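Local coordinates for serine--tRNA ligase, cytoplasmic (Candida albicans, PDB 3QO8), which attaches serine to tRNA(Ser) in two steps, activating the amino acid with ATP to seryl-adenylate and then transferring it to the acceptor end of the tRNA, at residues 175-180 / 292-298; 246-252 / 300-304. One frame throughout, in Å; residues are numbered along the deposited sequence.

Contact 1: 175-180 / 292-298. With SSA (5'-O-(N-(L-seryl)-sulfamoyl)adenosine), chain B.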
ATOM      1  N   HIS A 175      -4.522 -15.550  -4.243  1.00 21.73           N
ATOM      2  CA  HIS A 175      -5.560 -15.825  -3.247  1.00 19.98           C
ATOM      3  C   HIS A 175      -5.926 -14.632  -2.375  1.00 17.54           C
ATOM      4  O   HIS A 175      -5.054 -13.897  -1.912  1.00 15.30           O
ATOM      5  CB  HIS A 175      -5.157 -17.020  -2.373  1.00 33.92           C
ATOM      6  CG  HIS A 175      -5.202 -18.333  -3.095  1.00 56.25           C
ATOM      7  ND1 HIS A 175      -6.107 -18.599  -4.101  1.00 63.91           N
ATOM      8  CD2 HIS A 175      -4.449 -19.453  -2.961  1.00 63.15           C
ATOM      9  CE1 HIS A 175      -5.915 -19.827  -4.551  1.00 66.86           C
ATOM     10  NE2 HIS A 175      -4.914 -20.367  -3.877  1.00 64.85           N
ATOM     11  N   ARG A 176      -7.229 -14.477  -2.142  1.00 16.73           N
ATOM     12  CA  ARG A 176      -7.810 -13.373  -1.371  1.00 18.91           C
ATOM     13  C   ARG A 176      -7.756 -12.013  -2.080  1.00 20.38           C
ATOM     14  O   ARG A 176      -8.226 -11.018  -1.528  1.00 20.25           O
ATOM     15  CB  ARG A 176      -7.195 -13.257   0.030  1.00 17.41           C
ATOM     16  CG  ARG A 176      -7.157 -14.577   0.805  1.00 24.66           C
ATOM     17  CD  ARG A 176      -6.666 -14.332   2.219  1.00 33.63           C
ATOM     18  NE  ARG A 176      -6.490 -15.568   2.991  1.00 36.48           N
ATOM     19  CZ  ARG A 176      -7.458 -16.163   3.678  1.00 37.87           C
ATOM     20  NH1 ARG A 176      -7.199 -17.278   4.358  1.00 47.54           N
ATOM     21  NH2 ARG A 176      -8.687 -15.653   3.683  1.00 29.63           N
ATOM     22  N   GLY A 177      -7.207 -11.967  -3.288  1.00 17.97           N
ATOM     23  CA  GLY A 177      -7.120 -10.701  -4.009  1.00 18.07           C
ATOM     24  C   GLY A 177      -8.489 -10.178  -4.391  1.00 19.23           C
ATOM     25  O   GLY A 177      -9.369 -10.965  -4.682  1.00 18.49           O
ATOM     26  N   TYR A 178      -8.674  -8.856  -4.417  1.00 17.44           N
ATOM     27  CA  TYR A 178      -9.974  -8.297  -4.786  1.00 17.25           C
ATOM     28  C   TYR A 178      -9.867  -6.881  -5.315  1.00 15.00           C
ATOM     29  O   TYR A 178      -8.941  -6.144  -4.962  1.00 16.03           O
ATOM     30  CB  TYR A 178     -10.934  -8.280  -3.585  1.00 13.58           C
ATOM     31  CG  TYR A 178     -10.467  -7.391  -2.445  1.00 16.91           C
ATOM     32  CD1 TYR A 178     -10.986  -6.110  -2.271  1.00 18.54           C
ATOM     33  CD2 TYR A 178      -9.504  -7.835  -1.544  1.00 17.25           C
ATOM     34  CE1 TYR A 178     -10.554  -5.297  -1.225  1.00 22.51           C
ATOM     35  CE2 TYR A 178      -9.073  -7.032  -0.497  1.00 17.50           C
ATOM     36  CZ  TYR A 178      -9.600  -5.768  -0.342  1.00 20.51           C
ATOM     37  OH  TYR A 178      -9.173  -4.982   0.708  1.00 17.96           O
ATOM     38  N   PHE A 179     -10.829  -6.519  -6.160  1.00 15.28           N
ATOM     39  CA  PHE A 179     -11.109  -5.122  -6.480  1.00 14.45           C
ATOM     40  C   PHE A 179     -12.385  -4.770  -5.735  1.00 18.93           C
ATOM     41  O   PHE A 179     -13.260  -5.621  -5.604  1.00 18.38           O
ATOM     42  CB  PHE A 179     -11.423  -4.963  -7.962  1.00 14.46           C
ATOM     43  CG  PHE A 179     -10.245  -5.147  -8.878  1.00 19.11           C
ATOM     44  CD1 PHE A 179      -9.704  -4.053  -9.554  1.00 14.23           C
ATOM     45  CD2 PHE A 179      -9.707  -6.410  -9.104  1.00 19.99           C
ATOM     46  CE1 PHE A 179      -8.629  -4.210 -10.420  1.00 18.79           C
ATOM     47  CE2 PHE A 179      -8.633  -6.578  -9.967  1.00 21.74           C
ATOM     48  CZ  PHE A 179      -8.087  -5.474 -10.631  1.00 19.89           C
ATOM     49  N   LEU A 180     -12.520  -3.524  -5.275  1.00 15.02           N
ATOM     50  CA  LEU A 180     -13.833  -3.033  -4.854  1.00 16.27           C
ATOM     51  C   LEU A 180     -14.452  -2.303  -6.035  1.00 16.60           C
ATOM     52  O   LEU A 180     -13.727  -1.705  -6.829  1.00 17.02           O
ATOM     53  CB  LEU A 180     -13.707  -2.090  -3.653  1.00 15.16           C
ATOM     54  CG  LEU A 180     -13.152  -2.743  -2.387  1.00 15.03           C
ATOM     55  CD1 LEU A 180     -12.986  -1.680  -1.311  1.00 13.75           C
ATOM     56  CD2 LEU A 180     -14.078  -3.873  -1.895  1.00 13.35           C
ATOM     57  N   ILE A 292     -14.360 -10.292   1.707  1.00 17.10           N
ATOM     58  CA  ILE A 292     -13.292  -9.370   2.103  1.00 14.97           C
ATOM     59  C   ILE A 292     -13.200  -9.320   3.628  1.00 20.15           C
ATOM     60  O   ILE A 292     -12.819  -8.300   4.215  1.00 18.80           O
ATOM     61  CB  ILE A 292     -13.522  -7.948   1.538  1.00 16.70           C
ATOM     62  CG1 ILE A 292     -14.911  -7.430   1.922  1.00 14.04           C
ATOM     63  CG2 ILE A 292     -13.357  -7.954   0.025  1.00 22.13           C
ATOM     64  CD1 ILE A 292     -15.156  -5.989   1.501  1.00 14.00           C
ATOM     65  N   PHE A 293     -13.559 -10.432   4.262  1.00 16.64           N
ATOM     66  CA  PHE A 293     -13.532 -10.530   5.713  1.00 14.84           C
ATOM     67  C   PHE A 293     -12.115 -10.732   6.196  1.00 16.33           C
ATOM     68  O   PHE A 293     -11.690 -10.110   7.161  1.00 15.05           O
ATOM     69  CB  PHE A 293     -14.424 -11.688   6.206  1.00 19.08           C
ATOM     70  CG  PHE A 293     -14.397 -11.872   7.708  1.00 20.52           C
ATOM     71  CD1 PHE A 293     -15.336 -11.243   8.514  1.00 19.74           C
ATOM     72  CD2 PHE A 293     -13.420 -12.648   8.307  1.00 20.75           C
ATOM     73  CE1 PHE A 293     -15.310 -11.406   9.894  1.00 16.53           C
ATOM     74  CE2 PHE A 293     -13.384 -12.809   9.683  1.00 21.43           C
ATOM     75  CZ  PHE A 293     -14.334 -12.182  10.478  1.00 19.21           C
ATOM     76  N   ARG A 294     -11.389 -11.622   5.532  1.00 15.48           N
ATOM     77  CA  ARG A 294     -10.003 -11.876   5.875  1.00 15.96           C
ATOM     78  C   ARG A 294      -9.187 -11.826   4.603  1.00 19.53           C
ATOM     79  O   ARG A 294      -9.246 -12.753   3.790  1.00 18.45           O
ATOM     80  CB  ARG A 294      -9.820 -13.256   6.529  1.00 15.94           C
ATOM     81  CG  ARG A 294      -8.362 -13.516   6.892  1.00 19.60           C
ATOM     82  CD  ARG A 294      -8.134 -14.887   7.544  1.00 29.77           C
ATOM     83  NE  ARG A 294      -8.836 -14.991   8.811  1.00 41.04           N
ATOM     84  CZ  ARG A 294      -8.423 -14.433   9.946  1.00 54.47           C
ATOM     85  NH1 ARG A 294      -7.297 -13.726   9.973  1.00 53.80           N
ATOM     86  NH2 ARG A 294      -9.138 -14.584  11.057  1.00 55.85           N
ATOM     87  N   VAL A 295      -8.441 -10.736   4.426  1.00 16.41           N
ATOM     88  CA  VAL A 295      -7.720 -10.489   3.176  1.00 13.44           C
ATOM     89  C   VAL A 295      -6.277 -10.112   3.457  1.00 14.81           C
ATOM     90  O   VAL A 295      -5.882 -10.002   4.613  1.00 17.87           O
ATOM     91  CB  VAL A 295      -8.400  -9.371   2.361  1.00 16.51           C
ATOM     92  CG1 VAL A 295      -9.725  -9.874   1.758  1.00 17.29           C
ATOM     93  CG2 VAL A 295      -8.630  -8.137   3.247  1.00 16.52           C
ATOM     94  N   HIS A 296      -5.480  -9.922   2.402  1.00 12.82           N
ATOM     95  CA  HIS A 296      -4.057  -9.599   2.567  1.00 11.65           C
ATOM     96  C   HIS A 296      -3.803  -8.089   2.654  1.00 15.59           C
ATOM     97  O   HIS A 296      -2.739  -7.671   3.088  1.00 18.78           O
ATOM     98  CB  HIS A 296      -3.219 -10.177   1.417  1.00 14.14           C
ATOM     99  CG  HIS A 296      -3.144 -11.675   1.424  1.00 17.40           C
ATOM    100  ND1 HIS A 296      -2.541 -12.386   2.443  1.00 20.61           N
ATOM    101  CD2 HIS A 296      -3.607 -12.595   0.545  1.00 21.71           C
ATOM    102  CE1 HIS A 296      -2.646 -13.682   2.196  1.00 22.48           C
ATOM    103  NE2 HIS A 296      -3.281 -13.834   1.048  1.00 24.81           N
ATOM    104  N   ALA A 297      -4.778  -7.291   2.227  1.00 12.73           N
ATOM    105  CA  ALA A 297      -4.659  -5.824   2.211  1.00 14.86           C
ATOM    106  C   ALA A 297      -6.006  -5.250   2.596  1.00 12.29           C
ATOM    107  O   ALA A 297      -7.033  -5.665   2.056  1.00 16.05           O
ATOM    108  CB  ALA A 297      -4.251  -5.320   0.800  1.00 16.50           C
ATOM    109  N   PHE A 298      -6.022  -4.338   3.559  1.00 13.08           N
ATOM    110  CA  PHE A 298      -7.277  -3.726   3.994  1.00 14.12           C
ATOM    111  C   PHE A 298      -6.992  -2.366   4.599  1.00 14.66           C
ATOM    112  O   PHE A 298      -5.840  -2.071   4.948  1.00 13.19           O
ATOM    113  CB  PHE A 298      -8.044  -4.645   4.986  1.00 14.10           C
ATOM    114  CG  PHE A 298      -7.311  -4.915   6.279  1.00 16.25           C
ATOM    115  CD1 PHE A 298      -7.519  -4.118   7.394  1.00 14.43           C
ATOM    116  CD2 PHE A 298      -6.416  -5.975   6.378  1.00 14.04           C
ATOM    117  CE1 PHE A 298      -6.845  -4.378   8.596  1.00 17.75           C
ATOM    118  CE2 PHE A 298      -5.725  -6.227   7.549  1.00 17.51           C
ATOM    119  CZ  PHE A 298      -5.940  -5.439   8.668  1.00 18.86           C
TER
HETATM  120  N10 SSA B 486      -3.329  -2.209  16.003  1.00 14.59           N
HETATM  121  CA  SSA B 486      -4.213  -3.236  16.552  1.00 22.33           C
HETATM  122  CB  SSA B 486      -5.586  -2.637  16.854  1.00 20.82           C
HETATM  123  OG  SSA B 486      -6.281  -2.325  15.630  1.00 20.31           O
HETATM  124  C9  SSA B 486      -4.350  -4.379  15.586  1.00 23.30           C
HETATM  125  O9  SSA B 486      -3.860  -4.333  14.464  1.00 18.85           O
HETATM  126  N8  SSA B 486      -5.038  -5.430  16.022  1.00 16.25           N
HETATM  127  S1  SSA B 486      -5.549  -6.600  15.054  1.00 20.78           S
HETATM  128  O1S SSA B 486      -4.487  -7.424  14.554  1.00 18.88           O
HETATM  129  O2S SSA B 486      -6.488  -7.398  15.772  1.00 19.97           O
HETATM  130  O5' SSA B 486      -6.312  -5.986  13.864  1.00 18.15           O
HETATM  131  C5' SSA B 486      -7.364  -5.060  14.070  1.00 15.62           C
HETATM  132  C4' SSA B 486      -8.567  -5.461  13.209  1.00 18.17           C
HETATM  133  O4' SSA B 486      -8.269  -5.495  11.808  1.00 18.07           O
HETATM  134  C3' SSA B 486      -9.098  -6.845  13.507  1.00 17.98           C
HETATM  135  O3' SSA B 486      -9.887  -6.820  14.705  1.00 17.45           O
HETATM  136  C2' SSA B 486      -9.909  -7.120  12.246  1.00 19.10           C
HETATM  137  O2' SSA B 486     -11.179  -6.441  12.308  1.00 18.77           O
HETATM  138  C1' SSA B 486      -9.080  -6.457  11.146  1.00 15.27           C
HETATM  139  N9  SSA B 486      -8.217  -7.456  10.482  1.00 18.06           N
HETATM  140  C8  SSA B 486      -7.159  -8.091  11.011  1.00 17.51           C
HETATM  141  N7  SSA B 486      -6.653  -8.934  10.085  1.00 17.60           N
HETATM  142  C5  SSA B 486      -7.404  -8.807   8.975  1.00 20.02           C
HETATM  143  C6  SSA B 486      -7.356  -9.395   7.725  1.00 18.94           C
HETATM  144  N6  SSA B 486      -6.395 -10.306   7.465  1.00 15.67           N
HETATM  145  N1  SSA B 486      -8.272  -9.046   6.792  1.00 15.97           N
HETATM  146  C2  SSA B 486      -9.219  -8.142   7.071  1.00 19.65           C
HETATM  147  N3  SSA B 486      -9.282  -7.548   8.270  1.00 16.94           N
HETATM  148  C4  SSA B 486      -8.393  -7.880   9.234  1.00 16.74           C
HETATM  149  O   HOH W   1      -6.243  -9.504  -0.315  1.00 19.74           O
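The ring of Tyr-178 is the tightly packed part of this contact. Ile-292 lays its CG2 over one face, 3.9 Å from the ring centroid and 15° off the normal, while Val-295 CG1 comes within 3.7 Å of Tyr-178 CE2. A chi1 of 63° turns the tyrosine ring toward 292-298, so that its OH arrives at Ala-297 O and donates to it over 2.6 Å at the ring edge. Leu-180 extends the apolar patch beside Ile-292, and both also touch Glu-409 of helix 408-419.

Toward solvent the packing gives way to polar and more open contacts. There the extended chain of Arg-176 passes its CD over the face of the His-296 ring, and NH2 gives a bent bond (3.0 Å, 132°) to Arg-294 O from above the carbonyl plane. NH1 is held by the carbonyls of Ser-284 and Lys-287. A water joins Arg-176 O to His-296 N. Val-295 N donates to N1 of the bound SSA adenine in a nearly straight bond of 2.9 Å, N6 donates back to Val-295 O, and the base lies over one face of the Phe-298 ring: the adenine pocket at the motif 2 loop of a class II aminoacyl-tRNA synthetase.

Contact 2: 246-252 / 300-304. With SSA (5'-O-(N-(L-seryl)-sulfamoyl)adenosine), chain B.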
ATOM      1  N   THR A 246      -0.423  -2.719  10.396  1.00 15.31           N
ATOM      2  CA  THR A 246      -1.383  -1.846  11.069  1.00 15.31           C
ATOM      3  C   THR A 246      -0.705  -0.507  11.295  1.00 16.54           C
ATOM      4  O   THR A 246       0.506  -0.461  11.517  1.00 16.03           O
ATOM      5  CB  THR A 246      -1.839  -2.438  12.456  1.00 17.95           C
ATOM      6  OG1 THR A 246      -2.365  -1.390  13.279  1.00 14.45           O
ATOM      7  CG2 THR A 246      -0.668  -3.077  13.189  1.00 15.19           C
ATOM      8  N   SER A 247      -1.470   0.581  11.234  1.00 13.44           N
ATOM      9  CA  SER A 247      -0.887   1.899  11.478  1.00 13.40           C
ATOM     10  C   SER A 247      -0.323   2.036  12.893  1.00 17.43           C
ATOM     11  O   SER A 247       0.443   2.960  13.179  1.00 18.95           O
ATOM     12  CB  SER A 247      -1.863   3.041  11.143  1.00 17.35           C
ATOM     13  OG  SER A 247      -3.038   2.991  11.947  1.00 16.00           O
ATOM     14  N   GLU A 248      -0.708   1.108  13.769  0.55 16.68           N
ATOM     15  CA  GLU A 248      -0.149   1.033  15.114  0.55 17.28           C
ATOM     16  C   GLU A 248       1.374   1.057  15.051  0.55 17.55           C
ATOM     17  O   GLU A 248       2.038   1.720  15.844  0.55 17.16           O
ATOM     18  CB  GLU A 248      -0.611  -0.252  15.813  0.55 13.73           C
ATOM     19  CG  GLU A 248      -0.061  -0.430  17.221  0.55 17.98           C
ATOM     20  CD  GLU A 248      -0.061  -1.890  17.702  0.55 25.63           C
ATOM     21  OE1 GLU A 248      -0.936  -2.696  17.287  0.55 13.47           O
ATOM     22  OE2 GLU A 248       0.840  -2.227  18.504  0.55 23.04           O
ATOM     23  N   GLN A 249       1.926   0.324  14.096  1.00 16.15           N
ATOM     24  CA  GLN A 249       3.370   0.174  13.995  1.00 20.56           C
ATOM     25  C   GLN A 249       4.103   1.503  13.742  1.00 20.74           C
ATOM     26  O   GLN A 249       4.919   1.922  14.568  1.00 16.93           O
ATOM     27  CB  GLN A 249       3.725  -0.923  12.992  1.00 22.19           C
ATOM     28  CG  GLN A 249       3.476  -2.313  13.586  1.00 19.82           C
ATOM     29  CD  GLN A 249       3.228  -3.397  12.540  1.00 23.73           C
ATOM     30  OE1 GLN A 249       3.032  -3.118  11.358  1.00 19.47           O
ATOM     31  NE2 GLN A 249       3.233  -4.646  12.985  1.00 24.96           N
ATOM     32  N   PRO A 250       3.800   2.188  12.623  1.00 14.83           N
ATOM     33  CA  PRO A 250       4.529   3.451  12.409  1.00 21.08           C
ATOM     34  C   PRO A 250       4.116   4.559  13.392  1.00 17.58           C
ATOM     35  O   PRO A 250       4.945   5.369  13.794  1.00 15.89           O
ATOM     36  CB  PRO A 250       4.183   3.836  10.951  1.00 13.56           C
ATOM     37  CG  PRO A 250       2.873   3.123  10.642  1.00 12.42           C
ATOM     38  CD  PRO A 250       2.935   1.823  11.485  1.00 14.83           C
ATOM     39  N   ILE A 251       2.855   4.584  13.796  1.00 15.27           N
ATOM     40  CA  ILE A 251       2.405   5.627  14.704  1.00 16.26           C
ATOM     41  C   ILE A 251       3.017   5.439  16.097  1.00 15.83           C
ATOM     42  O   ILE A 251       3.303   6.408  16.795  1.00 18.93           O
ATOM     43  CB  ILE A 251       0.856   5.710  14.744  1.00 16.49           C
ATOM     44  CG1 ILE A 251       0.330   6.110  13.357  1.00 15.75           C
ATOM     45  CG2 ILE A 251       0.402   6.688  15.847  1.00 15.10           C
ATOM     46  CD1 ILE A 251      -1.210   6.190  13.214  1.00 13.48           C
ATOM     47  N   SER A 252       3.241   4.192  16.508  1.00 16.66           N
ATOM     48  CA  SER A 252       3.890   3.965  17.797  1.00 21.50           C
ATOM     49  C   SER A 252       5.312   4.539  17.766  1.00 23.20           C
ATOM     50  O   SER A 252       5.827   4.999  18.783  1.00 23.02           O
ATOM     51  CB  SER A 252       3.913   2.474  18.176  1.00 19.53           C
ATOM     52  OG  SER A 252       4.854   1.752  17.393  1.00 19.66           O
ATOM     53  N   LYS A 300      -7.753   0.574   7.648  1.00 14.77           N
ATOM     54  CA  LYS A 300      -8.128   0.578   9.057  1.00 12.73           C
ATOM     55  C   LYS A 300      -7.950   1.967   9.653  1.00 13.83           C
ATOM     56  O   LYS A 300      -6.895   2.598   9.491  1.00 14.32           O
ATOM     57  CB  LYS A 300      -7.306  -0.459   9.850  1.00  9.70           C
ATOM     58  CG  LYS A 300      -7.671  -0.531  11.363  1.00  9.40           C
ATOM     59  CD  LYS A 300      -7.066  -1.785  12.069  1.00  9.64           C
ATOM     60  CE  LYS A 300      -5.534  -1.880  11.885  1.00 17.20           C
ATOM     61  NZ  LYS A 300      -4.832  -0.606  12.222  1.00 14.75           N
ATOM     62  N   ILE A 301      -9.002   2.442  10.309  1.00 12.74           N
ATOM     63  CA  ILE A 301      -8.915   3.584  11.201  1.00 14.68           C
ATOM     64  C   ILE A 301      -8.580   3.069  12.602  1.00 20.35           C
ATOM     65  O   ILE A 301      -9.314   2.262  13.176  1.00 16.15           O
ATOM     66  CB  ILE A 301     -10.226   4.394  11.235  1.00 16.50           C
ATOM     67  CG1 ILE A 301     -10.613   4.839   9.813  1.00 18.18           C
ATOM     68  CG2 ILE A 301     -10.082   5.590  12.185  1.00 13.51           C
ATOM     69  CD1 ILE A 301      -9.476   5.537   9.059  1.00 16.09           C
ATOM     70  N   GLU A 302      -7.472   3.571  13.137  1.00 18.70           N
ATOM     71  CA  GLU A 302      -6.853   3.100  14.361  1.00 18.25           C
ATOM     72  C   GLU A 302      -6.897   4.199  15.427  1.00 24.39           C
ATOM     73  O   GLU A 302      -6.648   5.370  15.128  1.00 19.93           O
ATOM     74  CB  GLU A 302      -5.374   2.797  14.052  1.00 14.31           C
ATOM     75  CG  GLU A 302      -4.554   2.301  15.239  1.00 19.46           C
ATOM     76  CD  GLU A 302      -4.850   0.846  15.590  1.00 20.09           C
ATOM     77  OE1 GLU A 302      -5.774   0.263  14.975  1.00 16.42           O
ATOM     78  OE2 GLU A 302      -4.148   0.281  16.472  1.00 16.97           O
ATOM     79  N   GLN A 303      -7.209   3.834  16.666  1.00 18.41           N
ATOM     80  CA  GLN A 303      -6.979   4.738  17.796  1.00 15.47           C
ATOM     81  C   GLN A 303      -5.586   4.481  18.346  1.00 19.62           C
ATOM     82  O   GLN A 303      -5.249   3.342  18.675  1.00 19.41           O
ATOM     83  CB  GLN A 303      -7.963   4.461  18.937  1.00 18.16           C
ATOM     84  CG  GLN A 303      -9.409   4.644  18.602  1.00 17.42           C
ATOM     85  CD  GLN A 303     -10.280   4.373  19.816  1.00 22.37           C
ATOM     86  OE1 GLN A 303     -10.226   5.104  20.799  1.00 19.47           O
ATOM     87  NE2 GLN A 303     -11.062   3.304  19.760  1.00 19.72           N
ATOM     88  N   PHE A 304      -4.766   5.520  18.464  1.00 16.79           N
ATOM     89  CA  PHE A 304      -3.483   5.327  19.115  1.00 13.58           C
ATOM     90  C   PHE A 304      -3.279   6.448  20.117  1.00 19.19           C
ATOM     91  O   PHE A 304      -3.384   7.631  19.776  1.00 18.57           O
ATOM     92  CB  PHE A 304      -2.300   5.266  18.133  1.00 16.10           C
ATOM     93  CG  PHE A 304      -0.996   4.880  18.808  1.00 15.61           C
ATOM     94  CD1 PHE A 304      -0.610   3.543  18.884  1.00 22.16           C
ATOM     95  CD2 PHE A 304      -0.211   5.833  19.425  1.00 18.07           C
ATOM     96  CE1 PHE A 304       0.563   3.177  19.527  1.00 20.87           C
ATOM     97  CE2 PHE A 304       0.969   5.477  20.082  1.00 20.85           C
ATOM     98  CZ  PHE A 304       1.354   4.152  20.135  1.00 20.61           C
TER
HETATM   99  N10 SSA B 486      -3.329  -2.209  16.003  1.00 14.59           N
HETATM  100  CA  SSA B 486      -4.213  -3.236  16.552  1.00 22.33           C
HETATM  101  CB  SSA B 486      -5.586  -2.637  16.854  1.00 20.82           C
HETATM  102  OG  SSA B 486      -6.281  -2.325  15.630  1.00 20.31           O
HETATM  103  C9  SSA B 486      -4.350  -4.379  15.586  1.00 23.30           C
HETATM  104  O9  SSA B 486      -3.860  -4.333  14.464  1.00 18.85           O
HETATM  105  N8  SSA B 486      -5.038  -5.430  16.022  1.00 16.25           N
HETATM  106  S1  SSA B 486      -5.549  -6.600  15.054  1.00 20.78           S
HETATM  107  O1S SSA B 486      -4.487  -7.424  14.554  1.00 18.88           O
HETATM  108  O2S SSA B 486      -6.488  -7.398  15.772  1.00 19.97           O
HETATM  109  O5' SSA B 486      -6.312  -5.986  13.864  1.00 18.15           O
HETATM  110  C5' SSA B 486      -7.364  -5.060  14.070  1.00 15.62           C
HETATM  111  C4' SSA B 486      -8.567  -5.461  13.209  1.00 18.17           C
HETATM  112  O4' SSA B 486      -8.269  -5.495  11.808  1.00 18.07           O
HETATM  113  C3' SSA B 486      -9.098  -6.845  13.507  1.00 17.98           C
HETATM  114  O3' SSA B 486      -9.887  -6.820  14.705  1.00 17.45           O
HETATM  115  C2' SSA B 486      -9.909  -7.120  12.246  1.00 19.10           C
HETATM  116  O2' SSA B 486     -11.179  -6.441  12.308  1.00 18.77           O
HETATM  117  C1' SSA B 486      -9.080  -6.457  11.146  1.00 15.27           C
HETATM  118  N9  SSA B 486      -8.217  -7.456  10.482  1.00 18.06           N
HETATM  119  C8  SSA B 486      -7.159  -8.091  11.011  1.00 17.51           C
HETATM  120  N7  SSA B 486      -6.653  -8.934  10.085  1.00 17.60           N
HETATM  121  C5  SSA B 486      -7.404  -8.807   8.975  1.00 20.02           C
HETATM  122  C6  SSA B 486      -7.356  -9.395   7.725  1.00 18.94           C
HETATM  123  N6  SSA B 486      -6.395 -10.306   7.465  1.00 15.67           N
HETATM  124  N1  SSA B 486      -8.272  -9.046   6.792  1.00 15.97           N
HETATM  125  C2  SSA B 486      -9.219  -8.142   7.071  1.00 19.65           C
HETATM  126  N3  SSA B 486      -9.282  -7.548   8.270  1.00 16.94           N
HETATM  127  C4  SSA B 486      -8.393  -7.880   9.234  1.00 16.74           C
HETATM  128  O   HOH W   2      -4.363   1.608   9.975  1.00 16.36           O
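Thr-246 OG1 accepts from three donors: Lys-300 NZ across the contact at 2.8 Å, Glu-248 N in a capping bond of the turn that leads into the helix, and N10, the amino group of the seryl moiety in bound SSA, at 3.0 Å. N10 also donates to Glu-302 OE2 at 2.7 Å and, in one of the two conformers of Glu-248, to its OE1 at 2.8 Å. In that conformer the two carboxylates come close, and a positive charge on the ammonium would probably offset their repulsion. The seryl hydroxyl, OG, donates to Glu-302 OE1 over 2.7 Å, so one carboxylate holds both the amino group and the side-chain hydroxyl of the seryl moiety.

Bent at chi3 and chi4 (55° and 50°), the lysine chain curls its NZ back to meet Glu-302 OE1 from above the carboxylate plane in a salt bridge. A water links Ser-247 OG, Lys-300 O and Lys-300 NZ.

Farther along, the chemistry turns apolar: Ile-251 CG2 lies 3.7 Å from Phe-304 CD2, and CA and CB of Ser-252 press on the ring at CZ. The axis of the short helix 248-252 runs at 38° to that of strand 300-304, which pairs antiparallel with strands 269-278 and 399-404 in the mixed central sheet; Tyr-271 of the former touches Ile-251, and Cys-400 of the latter touches Phe-304.

How the contacts relate
Both contacts draw on strand 297-307 and on the same bound adenylate analogue, but at its opposite ends. Contact 1 joins the strand's start and the loop before it to the separate short strand 179-181; it is partly buried, its centre about 20 Å from the centre of the chain. Contact 2 follows directly along strand 297-307 and is buried, its centre about 8 Å from the centre of the chain. Around the adenine, backbone N-H and C=O groups and an aromatic face recognise a neutral base, whereas two carboxylates and a threonine hydroxyl hold the seryl amino group. Both reach the dimer interface: Phe-179 meets Tyr-254 of the second subunit edge-to-face, and Pro-250 packs on Phe-179 of the second subunit.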